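Local coordinates for phosphoserine phosphatase (Homo sapiens, PDB 6HYY), which catalyses the hydrolysis of O-phosphoserine to serine and phosphate, using a magnesium ion, as a member of the haloacid dehalogenase-like hydrolases, at residues Arg4-Ser9 and Ala186-Gly191; Pro53-Leu58 and Phe142-Pro147; Ile111-Ala116 and Thr124-Asn129; Lys156-Leu161 and Met180-Pro185. All blocks are in the same frame, centred on the assembly; numbering follows the deposited sequence.

Contact 1 (Arg4-Ser9 and Ala186-Gly191)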
loop_
_atom_site.group_PDB
_atom_site.type_symbol
_atom_site.label_atom_id
_atom_site.label_comp_id
_atom_site.label_asym_id
_atom_site.label_seq_id
_atom_site.Cartn_x
_atom_site.Cartn_y
_atom_site.Cartn_z
ATOM N N ARG A 4 -13.232 12.443 12.361
ATOM C CA ARG A 4 -13.207 13.406 11.266
ATOM C C ARG A 4 -12.380 14.630 11.618
ATOM O O ARG A 4 -11.692 15.182 10.754
ATOM C CB ARG A 4 -14.625 13.812 10.895
ATOM C CG ARG A 4 -15.385 12.689 10.270
ATOM C CD ARG A 4 -16.743 12.558 10.889
ATOM N NE ARG A 4 -17.580 11.692 10.071
ATOM C CZ ARG A 4 -18.259 10.655 10.544
ATOM N NH1 ARG A 4 -18.215 10.365 11.839
ATOM N NH2 ARG A 4 -18.994 9.916 9.721
ATOM N N LYS A 5 -12.438 15.072 12.875
ATOM C CA LYS A 5 -11.577 16.165 13.315
ATOM C C LYS A 5 -10.110 15.815 13.107
ATOM O O LYS A 5 -9.336 16.617 12.569
ATOM C CB LYS A 5 -11.851 16.486 14.783
ATOM C CG LYS A 5 -13.234 17.052 15.054
ATOM C CD LYS A 5 -13.423 17.390 16.530
ATOM C CE LYS A 5 -12.431 18.446 17.011
ATOM N NZ LYS A 5 -11.135 17.890 17.512
ATOM N N LEU A 6 -9.711 14.614 13.530
ATOM C CA LEU A 6 -8.349 14.151 13.276
ATOM C C LEU A 6 -8.049 14.127 11.784
ATOM O O LEU A 6 -7.031 14.664 11.330
ATOM C CB LEU A 6 -8.146 12.760 13.880
ATOM C CG LEU A 6 -6.933 12.011 13.312
ATOM C CD1 LEU A 6 -5.641 12.633 13.818
ATOM C CD2 LEU A 6 -7.000 10.525 13.623
ATOM N N PHE A 7 -8.934 13.506 11.003
ATOM C CA PHE A 7 -8.690 13.343 9.574
ATOM C C PHE A 7 -8.514 14.694 8.887
ATOM O O PHE A 7 -7.635 14.852 8.030
ATOM C CB PHE A 7 -9.838 12.545 8.948
ATOM C CG PHE A 7 -9.537 12.014 7.572
ATOM C CD1 PHE A 7 -8.556 11.052 7.382
ATOM C CD2 PHE A 7 -10.248 12.462 6.470
ATOM C CE1 PHE A 7 -8.279 10.560 6.125
ATOM C CE2 PHE A 7 -9.978 11.973 5.201
ATOM C CZ PHE A 7 -8.989 11.016 5.030
ATOM N N TYR A 8 -9.294 15.695 9.299
ATOM C CA TYR A 8 -9.255 17.008 8.664
ATOM C C TYR A 8 -8.093 17.870 9.124
ATOM O O TYR A 8 -7.851 18.919 8.519
ATOM C CB TYR A 8 -10.582 17.740 8.894
ATOM C CG TYR A 8 -11.620 17.167 7.980
ATOM C CD1 TYR A 8 -12.270 17.943 7.034
ATOM C CD2 TYR A 8 -11.884 15.809 8.011
ATOM C CE1 TYR A 8 -13.190 17.369 6.185
ATOM C CE2 TYR A 8 -12.771 15.241 7.196
ATOM C CZ TYR A 8 -13.424 16.007 6.287
ATOM O OH TYR A 8 -14.300 15.344 5.491
ATOM N N SER A 9 -7.367 17.458 10.157
ATOM C CA SER A 9 -6.174 18.171 10.583
ATOM C C SER A 9 -4.918 17.730 9.837
ATOM O O SER A 9 -3.861 18.346 10.013
ATOM C CB SER A 9 -5.962 17.982 12.087
ATOM O OG SER A 9 -5.584 16.649 12.381
ATOM N N ALA A 186 4.686 8.319 11.625
ATOM C CA ALA A 186 3.460 9.028 11.297
ATOM C C ALA A 186 2.860 9.609 12.577
ATOM O O ALA A 186 3.133 9.136 13.684
ATOM C CB ALA A 186 2.453 8.101 10.607
ATOM N N ASP A 187 2.054 10.658 12.423
ATOM C CA ASP A 187 1.477 11.325 13.583
ATOM C C ASP A 187 0.196 10.658 14.067
ATOM O O ASP A 187 -0.168 10.810 15.240
ATOM C CB ASP A 187 1.248 12.797 13.253
ATOM C CG ASP A 187 2.533 13.489 12.884
ATOM O OD1 ASP A 187 3.449 13.551 13.750
ATOM O OD2 ASP A 187 2.671 13.922 11.729
ATOM N N ALA A 188 -0.475 9.890 13.209
ATOM C CA ALA A 188 -1.647 9.133 13.612
ATOM C C ALA A 188 -1.784 7.956 12.662
ATOM O O ALA A 188 -1.200 7.939 11.577
ATOM C CB ALA A 188 -2.921 9.984 13.593
ATOM N N PHE A 189 -2.551 6.966 13.103
ATOM C CA PHE A 189 -2.836 5.784 12.308
ATOM C C PHE A 189 -4.334 5.518 12.326
ATOM O O PHE A 189 -4.977 5.575 13.384
ATOM C CB PHE A 189 -2.059 4.568 12.836
ATOM C CG PHE A 189 -2.524 3.255 12.250
ATOM C CD1 PHE A 189 -2.240 2.917 10.927
ATOM C CD2 PHE A 189 -3.255 2.370 13.022
ATOM C CE1 PHE A 189 -2.690 1.710 10.383
ATOM C CE2 PHE A 189 -3.701 1.156 12.486
ATOM C CZ PHE A 189 -3.393 0.828 11.183
ATOM N N ILE A 190 -4.895 5.220 11.154
ATOM C CA ILE A 190 -6.265 4.739 11.048
ATOM C C ILE A 190 -6.228 3.348 10.429
ATOM O O ILE A 190 -5.795 3.183 9.284
ATOM C CB ILE A 190 -7.147 5.675 10.212
ATOM C CG1 ILE A 190 -7.103 7.098 10.784
ATOM C CG2 ILE A 190 -8.569 5.129 10.200
ATOM C CD1 ILE A 190 -7.815 8.137 9.917
ATOM N N GLY A 191 -6.700 2.349 11.178
ATOM C CA GLY A 191 -6.796 1.006 10.635
ATOM C C GLY A 191 -8.001 0.850 9.733
ATOM O O GLY A 191 -9.015 1.529 9.891
#
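Leu6 and Phe7 both swing their CG atoms anti to the backbone N (chi1 162° and -165°), and from neighbouring positions on helix 2-8 they reach Ala188 and Ile190, two residues apart on the same side of strand 188-192. The isopropyl end of Leu6 straddles the methyl of Ala188: its CD1 lies 3.8 Å from Ala188 CB and its CD2 4.1 Å from that same atom. Leu6 CD2 also comes to the flank of the next inward-pointing residue, at 4.5 Å from Ile190 CG1. Ile190 extends its longer branch, with CG1 anti to the carbonyl carbon, until CD1 meets the Phe7 ring obliquely, 3.9 Å from Phe7 CD1; the two side chains cross at about a right angle. Strand 188-192 belongs to the central sheet of the Rossmann-like alpha/beta fold, and helix 2-8 packs on one of its faces, its short axis running at 123° to that of the strand. Ile171 of strand 170-174 touches both Leu6 and Ile190, and Ile173 touches Phe7, while Leu90 and Leu94 of helix 87-96 close on the same ring. Phe189, between the two contact residues, points to the other face of the sheet and touches Cys183. Further along, Leu6 O accepts from both Ser9 N and Ser9 OG, the hydroxyl standing 2.7 Å from that oxygen.

Contact 2 (Pro53-Leu58 and Phe142-Pro147)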
loop_
_atom_site.group_PDB
_atom_site.type_symbol
_atom_site.label_atom_id
_atom_site.label_comp_id
_atom_site.label_asym_id
_atom_site.label_seq_id
_atom_site.Cartn_x
_atom_site.Cartn_y
_atom_site.Cartn_z
ATOM N N PRO A 53 11.689 -11.771 8.079
ATOM C CA PRO A 53 12.260 -10.565 7.461
ATOM C C PRO A 53 11.699 -10.354 6.063
ATOM O O PRO A 53 11.635 -11.283 5.255
ATOM C CB PRO A 53 13.765 -10.859 7.432
ATOM C CG PRO A 53 13.972 -11.891 8.500
ATOM C CD PRO A 53 12.730 -12.727 8.494
ATOM N N PHE A 54 11.289 -9.112 5.781
ATOM C CA PHE A 54 10.517 -8.861 4.569
ATOM C C PHE A 54 11.342 -9.094 3.310
ATOM O O PHE A 54 10.839 -9.671 2.338
ATOM C CB PHE A 54 9.947 -7.440 4.567
ATOM C CG PHE A 54 9.047 -7.171 3.397
ATOM C CD1 PHE A 54 7.763 -7.696 3.366
ATOM C CD2 PHE A 54 9.492 -6.426 2.314
ATOM C CE1 PHE A 54 6.931 -7.469 2.288
ATOM C CE2 PHE A 54 8.662 -6.195 1.229
ATOM C CZ PHE A 54 7.385 -6.718 1.218
ATOM N N LYS A 55 12.597 -8.632 3.291
ATOM C CA LYS A 55 13.408 -8.759 2.085
ATOM C C LYS A 55 13.573 -10.220 1.689
ATOM O O LYS A 55 13.448 -10.571 0.510
ATOM C CB LYS A 55 14.775 -8.099 2.286
ATOM C CG LYS A 55 15.628 -8.069 1.027
ATOM C CD LYS A 55 17.024 -7.517 1.288
ATOM C CE LYS A 55 16.991 -6.031 1.622
ATOM N NZ LYS A 55 18.282 -5.559 2.202
ATOM N N ALA A 56 13.842 -11.087 2.670
ATOM C CA ALA A 56 13.932 -12.517 2.399
ATOM C C ALA A 56 12.606 -13.073 1.895
ATOM O O ALA A 56 12.580 -13.846 0.931
ATOM C CB ALA A 56 14.382 -13.253 3.660
ATOM N N ALA A 57 11.494 -12.695 2.534
ATOM C CA ALA A 57 10.189 -13.190 2.099
ATOM C C ALA A 57 9.853 -12.716 0.691
ATOM O O ALA A 57 9.217 -13.446 -0.079
ATOM C CB ALA A 57 9.103 -12.752 3.083
ATOM N N LEU A 58 10.265 -11.496 0.339
ATOM C CA LEU A 58 10.045 -10.995 -1.011
ATOM C C LEU A 58 10.883 -11.767 -2.025
ATOM O O LEU A 58 10.383 -12.163 -3.086
ATOM C CB LEU A 58 10.367 -9.498 -1.069
ATOM C CG LEU A 58 9.984 -8.797 -2.372
ATOM C CD1 LEU A 58 8.500 -8.958 -2.645
ATOM C CD2 LEU A 58 10.384 -7.323 -2.341
ATOM N N PHE A 142 15.083 -7.371 -7.939
ATOM C CA PHE A 142 14.369 -6.162 -7.550
ATOM C C PHE A 142 15.340 -5.197 -6.878
ATOM O O PHE A 142 16.429 -5.584 -6.443
ATOM C CB PHE A 142 13.168 -6.487 -6.637
ATOM C CG PHE A 142 13.542 -7.099 -5.327
ATOM C CD1 PHE A 142 13.690 -8.473 -5.201
ATOM C CD2 PHE A 142 13.759 -6.303 -4.209
ATOM C CE1 PHE A 142 14.047 -9.036 -3.996
ATOM C CE2 PHE A 142 14.107 -6.867 -2.996
ATOM C CZ PHE A 142 14.258 -8.230 -2.887
ATOM N N ASP A 143 14.948 -3.924 -6.819
ATOM C CA ASP A 143 15.828 -2.875 -6.296
ATOM C C ASP A 143 15.898 -2.995 -4.780
ATOM O O ASP A 143 14.985 -2.573 -4.068
ATOM C CB ASP A 143 15.324 -1.502 -6.720
ATOM C CG ASP A 143 16.195 -0.361 -6.196
ATOM O OD1 ASP A 143 17.254 -0.630 -5.598
ATOM O OD2 ASP A 143 15.814 0.809 -6.414
ATOM N N GLU A 144 17.007 -3.534 -4.271
ATOM C CA GLU A 144 17.122 -3.788 -2.841
ATOM C C GLU A 144 17.436 -2.532 -2.037
ATOM O O GLU A 144 17.447 -2.594 -0.803
ATOM C CB GLU A 144 18.183 -4.864 -2.596
ATOM C CG GLU A 144 18.061 -6.029 -3.577
ATOM C CD GLU A 144 18.766 -7.288 -3.116
ATOM O OE1 GLU A 144 19.573 -7.213 -2.162
ATOM O OE2 GLU A 144 18.501 -8.360 -3.708
ATOM N N THR A 145 17.667 -1.396 -2.695
ATOM C CA THR A 145 17.881 -0.146 -1.981
ATOM C C THR A 145 16.590 0.593 -1.643
ATOM O O THR A 145 16.647 1.596 -0.924
ATOM C CB THR A 145 18.798 0.795 -2.782
ATOM O OG1 THR A 145 18.086 1.354 -3.896
ATOM C CG2 THR A 145 20.024 0.045 -3.285
ATOM N N GLN A 146 15.434 0.139 -2.132
ATOM C CA GLN A 146 14.192 0.836 -1.814
ATOM C C GLN A 146 13.859 0.656 -0.336
ATOM O O GLN A 146 14.061 -0.427 0.213
ATOM C CB GLN A 146 13.031 0.304 -2.663
ATOM C CG GLN A 146 13.106 0.669 -4.131
ATOM C CD GLN A 146 12.993 2.166 -4.367
ATOM O OE1 GLN A 146 12.155 2.838 -3.766
ATOM N NE2 GLN A 146 13.846 2.695 -5.236
ATOM N N PRO A 147 13.350 1.693 0.340
ATOM C CA PRO A 147 12.946 1.488 1.738
ATOM C C PRO A 147 11.874 0.432 1.880
ATOM O O PRO A 147 11.865 -0.297 2.877
ATOM C CB PRO A 147 12.449 2.873 2.178
ATOM C CG PRO A 147 12.180 3.618 0.916
ATOM C CD PRO A 147 13.160 3.086 -0.094
#
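Phe142 and Leu58 form the tight half of this contact, where helix 54-65, probably part of the helical cap of the haloacid dehalogenase fold as in related phosphoserine phosphatases, packs on the end of edge strand 139-142 of the core sheet. The leucine methyl CD2 sits over one face of the phenylalanine ring in a CH-pi contact, 4.0 Å from the ring centroid and 16° off the normal, displaced toward the rim so that Phe142 CE2 is its nearest atom at 3.8 Å. The ring stands there because Phe142 CG lies between the backbone N and the carbonyl carbon (chi1 64°). Lys55 comes instead to the edge, its CG 4.1 Å from Phe142 CZ; Thr59 and Leu62 touch the ring too. With an alanine here the ring is gone, and Leu58 CD2 would probably lose its aromatic face, with a gap left beside Lys55 and Leu58. The solvent side is looser: the Lys55 chain passes exposed Glu144, but Lys55 NZ stays 4.8 Å from Glu144 OE1, without contact. Beyond it, a type I turn from Asp143 to Gln146 is reinforced by an Asx turn, in which Asp143 OD1 accepts from Thr145 N at 3.0 Å and, on the same face of the carboxylate, from Thr145 OG1 at 2.7 Å.

Contact 3 (Ile111-Ala116 and Thr124-Asn129)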
loop_
_atom_site.group_PDB
_atom_site.type_symbol
_atom_site.label_atom_id
_atom_site.label_comp_id
_atom_site.label_asym_id
_atom_site.label_seq_id
_atom_site.Cartn_x
_atom_site.Cartn_y
_atom_site.Cartn_z
ATOM N N ILE A 111 2.656 -1.960 -10.904
ATOM C CA ILE A 111 1.245 -2.097 -10.573
ATOM C C ILE A 111 0.756 -0.890 -9.775
ATOM O O ILE A 111 -0.329 -0.356 -10.035
ATOM C CB ILE A 111 1.013 -3.411 -9.816
ATOM C CG1 ILE A 111 1.559 -4.604 -10.618
ATOM C CG2 ILE A 111 -0.471 -3.577 -9.503
ATOM C CD1 ILE A 111 1.682 -5.876 -9.804
ATOM N N VAL A 112 1.551 -0.427 -8.809
ATOM C CA VAL A 112 1.078 0.659 -7.948
ATOM C C VAL A 112 0.964 1.978 -8.718
ATOM O O VAL A 112 0.102 2.817 -8.411
ATOM C CB VAL A 112 1.992 0.801 -6.715
ATOM C CG1 VAL A 112 1.531 1.978 -5.842
ATOM C CG2 VAL A 112 1.996 -0.489 -5.892
ATOM N N GLU A 113 1.820 2.199 -9.720
ATOM C CA GLU A 113 1.674 3.398 -10.537
ATOM C C GLU A 113 0.394 3.360 -11.359
ATOM O O GLU A 113 -0.212 4.409 -11.598
ATOM C CB GLU A 113 2.891 3.580 -11.446
ATOM C CG GLU A 113 4.114 4.138 -10.714
ATOM C CD GLU A 113 5.201 4.623 -11.654
ATOM O OE1 GLU A 113 5.117 4.356 -12.868
ATOM O OE2 GLU A 113 6.148 5.280 -11.172
ATOM N N HIS A 114 -0.024 2.168 -11.803
ATOM C CA HIS A 114 -1.323 2.017 -12.452
ATOM C C HIS A 114 -2.454 2.413 -11.505
ATOM O O HIS A 114 -3.360 3.167 -11.877
ATOM C CB HIS A 114 -1.480 0.572 -12.936
ATOM C CG HIS A 114 -2.874 0.213 -13.350
ATOM N ND1 HIS A 114 -3.393 0.539 -14.586
ATOM C CD2 HIS A 114 -3.856 -0.447 -12.690
ATOM C CE1 HIS A 114 -4.636 0.097 -14.668
ATOM N NE2 HIS A 114 -4.940 -0.501 -13.529
ATOM N N VAL A 115 -2.387 1.945 -10.255
ATOM C CA VAL A 115 -3.390 2.309 -9.256
ATOM C C VAL A 115 -3.369 3.815 -9.006
ATOM O O VAL A 115 -4.415 4.469 -8.982
ATOM C CB VAL A 115 -3.151 1.511 -7.961
ATOM C CG1 VAL A 115 -4.027 2.011 -6.829
ATOM C CG2 VAL A 115 -3.385 0.039 -8.203
ATOM N N ALA A 116 -2.171 4.388 -8.814
ATOM C CA ALA A 116 -2.057 5.829 -8.589
ATOM C C ALA A 116 -2.623 6.627 -9.757
ATOM O O ALA A 116 -3.321 7.633 -9.557
ATOM C CB ALA A 116 -0.597 6.202 -8.358
ATOM N N THR A 124 5.425 10.605 -8.409
ATOM C CA THR A 124 6.321 11.088 -7.359
ATOM C C THR A 124 5.848 10.709 -5.968
ATOM O O THR A 124 6.656 10.689 -5.035
ATOM C CB THR A 124 6.459 12.619 -7.400
ATOM O OG1 THR A 124 5.165 13.230 -7.256
ATOM C CG2 THR A 124 7.087 13.069 -8.700
ATOM N N ASN A 125 4.558 10.419 -5.810
ATOM C CA ASN A 125 3.958 10.157 -4.511
ATOM C C ASN A 125 3.761 8.673 -4.272
ATOM O O ASN A 125 3.046 8.293 -3.333
ATOM C CB ASN A 125 2.612 10.874 -4.403
ATOM C CG ASN A 125 2.743 12.393 -4.310
ATOM O OD1 ASN A 125 3.746 12.976 -4.730
ATOM N ND2 ASN A 125 1.723 13.036 -3.770
ATOM N N VAL A 126 4.375 7.834 -5.106
ATOM C CA VAL A 126 4.296 6.384 -5.000
ATOM C C VAL A 126 5.628 5.866 -4.481
ATOM O O VAL A 126 6.695 6.231 -5.003
ATOM C CB VAL A 126 3.971 5.743 -6.358
ATOM C CG1 VAL A 126 4.178 4.244 -6.280
ATOM C CG2 VAL A 126 2.557 6.103 -6.809
ATOM N N PHE A 127 5.572 5.023 -3.451
ATOM C CA PHE A 127 6.747 4.374 -2.893
ATOM C C PHE A 127 6.467 2.884 -2.877
ATOM O O PHE A 127 5.541 2.433 -2.193
ATOM C CB PHE A 127 7.057 4.887 -1.482
ATOM C CG PHE A 127 7.482 6.332 -1.432
ATOM C CD1 PHE A 127 6.541 7.346 -1.421
ATOM C CD2 PHE A 127 8.829 6.662 -1.374
ATOM C CE1 PHE A 127 6.942 8.688 -1.365
ATOM C CE2 PHE A 127 9.243 7.985 -1.308
ATOM C CZ PHE A 127 8.301 8.998 -1.308
ATOM N N ALA A 128 7.237 2.131 -3.659
ATOM C CA ALA A 128 7.003 0.698 -3.792
ATOM C C ALA A 128 8.284 0.043 -4.285
ATOM O O ALA A 128 9.254 0.717 -4.639
ATOM C CB ALA A 128 5.833 0.409 -4.738
ATOM N N ASN A 129 8.271 -1.287 -4.306
ATOM C CA ASN A 129 9.435 -2.005 -4.797
ATOM C C ASN A 129 9.487 -1.957 -6.323
ATOM O O ASN A 129 8.488 -1.714 -6.996
ATOM C CB ASN A 129 9.420 -3.429 -4.263
ATOM C CG ASN A 129 9.758 -3.456 -2.804
ATOM O OD1 ASN A 129 10.732 -2.818 -2.394
ATOM N ND2 ASN A 129 8.940 -4.113 -2.002
#
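Val126 is the bump on the strand, and its two methyls enter the hollow between Val112 and Ala116, residues one helical turn apart. Val126 CG1 presses on Val112 CG1 at 3.5 Å, and Val126 CG2 on Ala116 CB, also at 3.5 Å. These are close approaches for methyl groups, so the fit is snug. With Val126 CG1 anti to the backbone N (chi1 168°), the fork straddles the gap, one prong for each helix residue, and the Val112 and Val126 side chains slide past each other in opposite directions. Val112 in turn puts its other branch over the shallow site left by alanine on the strand, CG2 standing 4.1 Å from Ala128 CB. Toward one side, the aliphatic part of Glu113 brushes the valine, CG 4.4 Å from Val126 CG1, while its carboxylate forms a salt bridge with Arg109. Leu103 of strand 100-105 also lies against Val112 and Ala116, and Phe127 points away, to the other face of the sheet. The short axes of helix and strand run at 156° to each other, nearly antiparallel, as expected within the beta-alpha-beta crossover of strand 100-105, helix 109-116 and strand 126-133, a unit of the Rossmann-like haloacid dehalogenase core.

Contact 4 (Lys156-Leu161 and Met180-Pro185)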
loop_
_atom_site.group_PDB
_atom_site.type_symbol
_atom_site.label_atom_id
_atom_site.label_comp_id
_atom_site.label_asym_id
_atom_site.label_seq_id
_atom_site.Cartn_x
_atom_site.Cartn_y
_atom_site.Cartn_z
ATOM N N LYS A 156 10.148 4.125 7.273
ATOM C CA LYS A 156 11.264 4.800 6.616
ATOM C C LYS A 156 10.771 5.761 5.539
ATOM O O LYS A 156 11.322 6.855 5.373
ATOM C CB LYS A 156 12.225 3.775 6.020
ATOM C CG LYS A 156 12.884 2.869 7.046
ATOM C CD LYS A 156 13.926 1.972 6.389
ATOM C CE LYS A 156 14.500 0.968 7.385
ATOM N NZ LYS A 156 13.840 -0.373 7.288
ATOM N N VAL A 157 9.747 5.359 4.784
ATOM C CA VAL A 157 9.176 6.254 3.781
ATOM C C VAL A 157 8.628 7.509 4.448
ATOM O O VAL A 157 8.866 8.631 3.992
ATOM C CB VAL A 157 8.088 5.528 2.964
ATOM C CG1 VAL A 157 7.328 6.538 2.088
ATOM C CG2 VAL A 157 8.718 4.445 2.107
ATOM N N ILE A 158 7.876 7.337 5.532
ATOM C CA ILE A 158 7.259 8.484 6.185
ATOM C C ILE A 158 8.333 9.411 6.740
ATOM O O ILE A 158 8.207 10.638 6.657
ATOM C CB ILE A 158 6.261 8.017 7.262
ATOM C CG1 ILE A 158 5.075 7.346 6.544
ATOM C CG2 ILE A 158 5.786 9.201 8.146
ATOM C CD1 ILE A 158 4.012 6.814 7.459
ATOM N N LYS A 159 9.420 8.837 7.283
ATOM C CA LYS A 159 10.541 9.665 7.727
ATOM C C LYS A 159 11.128 10.461 6.572
ATOM O O LYS A 159 11.413 11.657 6.722
ATOM C CB LYS A 159 11.614 8.792 8.387
ATOM C CG LYS A 159 12.867 9.555 8.801
ATOM C CD LYS A 159 13.778 8.658 9.643
ATOM C CE LYS A 159 14.910 9.464 10.273
ATOM N NZ LYS A 159 15.803 8.633 11.128
ATOM N N LEU A 160 11.316 9.825 5.411
ATOM C CA LEU A 160 11.812 10.556 4.248
ATOM C C LEU A 160 10.875 11.699 3.877
ATOM O O LEU A 160 11.334 12.798 3.549
ATOM C CB LEU A 160 11.991 9.614 3.057
ATOM C CG LEU A 160 13.098 8.557 3.096
ATOM C CD1 LEU A 160 12.995 7.654 1.873
ATOM C CD2 LEU A 160 14.470 9.209 3.168
ATOM N N LEU A 161 9.560 11.468 3.935
ATOM C CA LEU A 161 8.608 12.517 3.567
ATOM C C LEU A 161 8.641 13.669 4.566
ATOM O O LEU A 161 8.536 14.840 4.179
ATOM C CB LEU A 161 7.198 11.934 3.476
ATOM C CG LEU A 161 6.977 10.975 2.321
ATOM C CD1 LEU A 161 5.577 10.375 2.480
ATOM C CD2 LEU A 161 7.135 11.667 0.964
ATOM N N MET A 180 0.187 -0.139 11.216
ATOM C CA MET A 180 0.083 0.367 12.577
ATOM C C MET A 180 1.454 0.729 13.130
ATOM O O MET A 180 1.600 1.735 13.835
ATOM C CB MET A 180 -0.597 -0.674 13.468
ATOM C CG MET A 180 -1.092 -0.131 14.784
ATOM S SD MET A 180 -2.184 -1.365 15.549
ATOM C CE MET A 180 -1.111 -2.787 15.523
ATOM N N GLU A 181 2.473 -0.061 12.804
ATOM C CA GLU A 181 3.824 0.168 13.306
ATOM C C GLU A 181 4.548 1.304 12.594
ATOM O O GLU A 181 5.673 1.631 12.980
ATOM C CB GLU A 181 4.632 -1.128 13.208
ATOM C CG GLU A 181 4.138 -2.192 14.185
ATOM C CD GLU A 181 4.763 -3.558 13.965
ATOM O OE1 GLU A 181 5.655 -3.682 13.097
ATOM O OE2 GLU A 181 4.332 -4.515 14.651
ATOM N N ALA A 182 3.937 1.925 11.587
ATOM C CA ALA A 182 4.489 3.110 10.945
ATOM C C ALA A 182 4.089 4.390 11.660
ATOM O O ALA A 182 4.459 5.480 11.201
ATOM C CB ALA A 182 4.045 3.177 9.480
ATOM N N CYS A 183 3.324 4.279 12.745
ATOM C CA CYS A 183 3.007 5.400 13.630
ATOM C C CYS A 183 3.567 5.072 15.007
ATOM O O CYS A 183 2.981 4.248 15.733
ATOM C CB CYS A 183 1.498 5.621 13.702
ATOM S SG CYS A 183 0.957 6.866 14.869
ATOM N N PRO A 184 4.712 5.657 15.407
ATOM C CA PRO A 184 5.535 6.636 14.693
ATOM C C PRO A 184 6.349 6.016 13.560
ATOM O O PRO A 184 6.527 4.794 13.568
ATOM C CB PRO A 184 6.461 7.168 15.803
ATOM C CG PRO A 184 6.628 5.996 16.679
ATOM C CD PRO A 184 5.334 5.246 16.679
ATOM N N PRO A 185 6.896 6.834 12.642
ATOM C CA PRO A 185 6.935 8.304 12.650
ATOM C C PRO A 185 5.680 9.028 12.166
ATOM O O PRO A 185 5.633 10.261 12.264
ATOM C CB PRO A 185 8.106 8.617 11.713
ATOM C CG PRO A 185 8.116 7.469 10.760
ATOM C CD PRO A 185 7.742 6.272 11.570
#
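Helix 153-165, which packs on the central sheet, meets the loop between helix 177-180 and strand 188-192 through Ile158 and Pro185. The two methyl-bearing branches of Ile158 have separate partners. CG2, anti to the backbone N, lies against the proline ring, 3.9 Å from Pro185 CG, and the two side chains cross at a slant. The longer branch, extended with chi2 179°, carries CD1 to the Ala182 site, where it stands 4.2 Å from Ala182 CB and 4.0 Å from the backbone Ala182 O. Pro185 CG also rests against the helix backbone, 4.0 Å from Lys159 N, while the lysine chain leads away. Cutting Ile158 back to an alanine removes CG2 and CD1, which would probably leave Ala182 without its contact and Pro185 with a much reduced one, opening a gap under the loop. The loop itself is sharply folded: a type I turn runs from Met180 to Cys183, its Cys183 N bonded to Met180 O at 3.3 Å, and cis peptide bonds precede both Pro184 and Pro185. Ile158 also touches Ile104 of strand 100-105, a residue of the serine pocket. Helix and loop thus cover one face of the parallel strands of the Rossmann-like haloacid dehalogenase fold, whose metal-binding Asp175 lies just ahead of helix 177-180.

Overall arrangement
Contact 1 closes the longest loop of the four, and the other three nest inside it; contact 3 also lies within the loop closed by contact 2. Contacts 1 and 2 fall on opposite sides of the chain's centre, their own centres 29 Å apart. Contact 4 bridges toward both: Ala186 CB touches Ile158 CD1 at 3.7 Å, and Pro147 CG meets Val157 CG2 at 3.8 Å. Phe127, pointing away from helix 109-116, packs by its CG on Val157 CG1 and so joins contacts 3 and 4. Contacts 2 and 3 meet at Asn129, and both approach the bound serine: the side chains of Val112 and Leu58 lie about 7 and 8 Å from it. The side chains of Val112 and Ala182 are each about 11 Å from the magnesium ion.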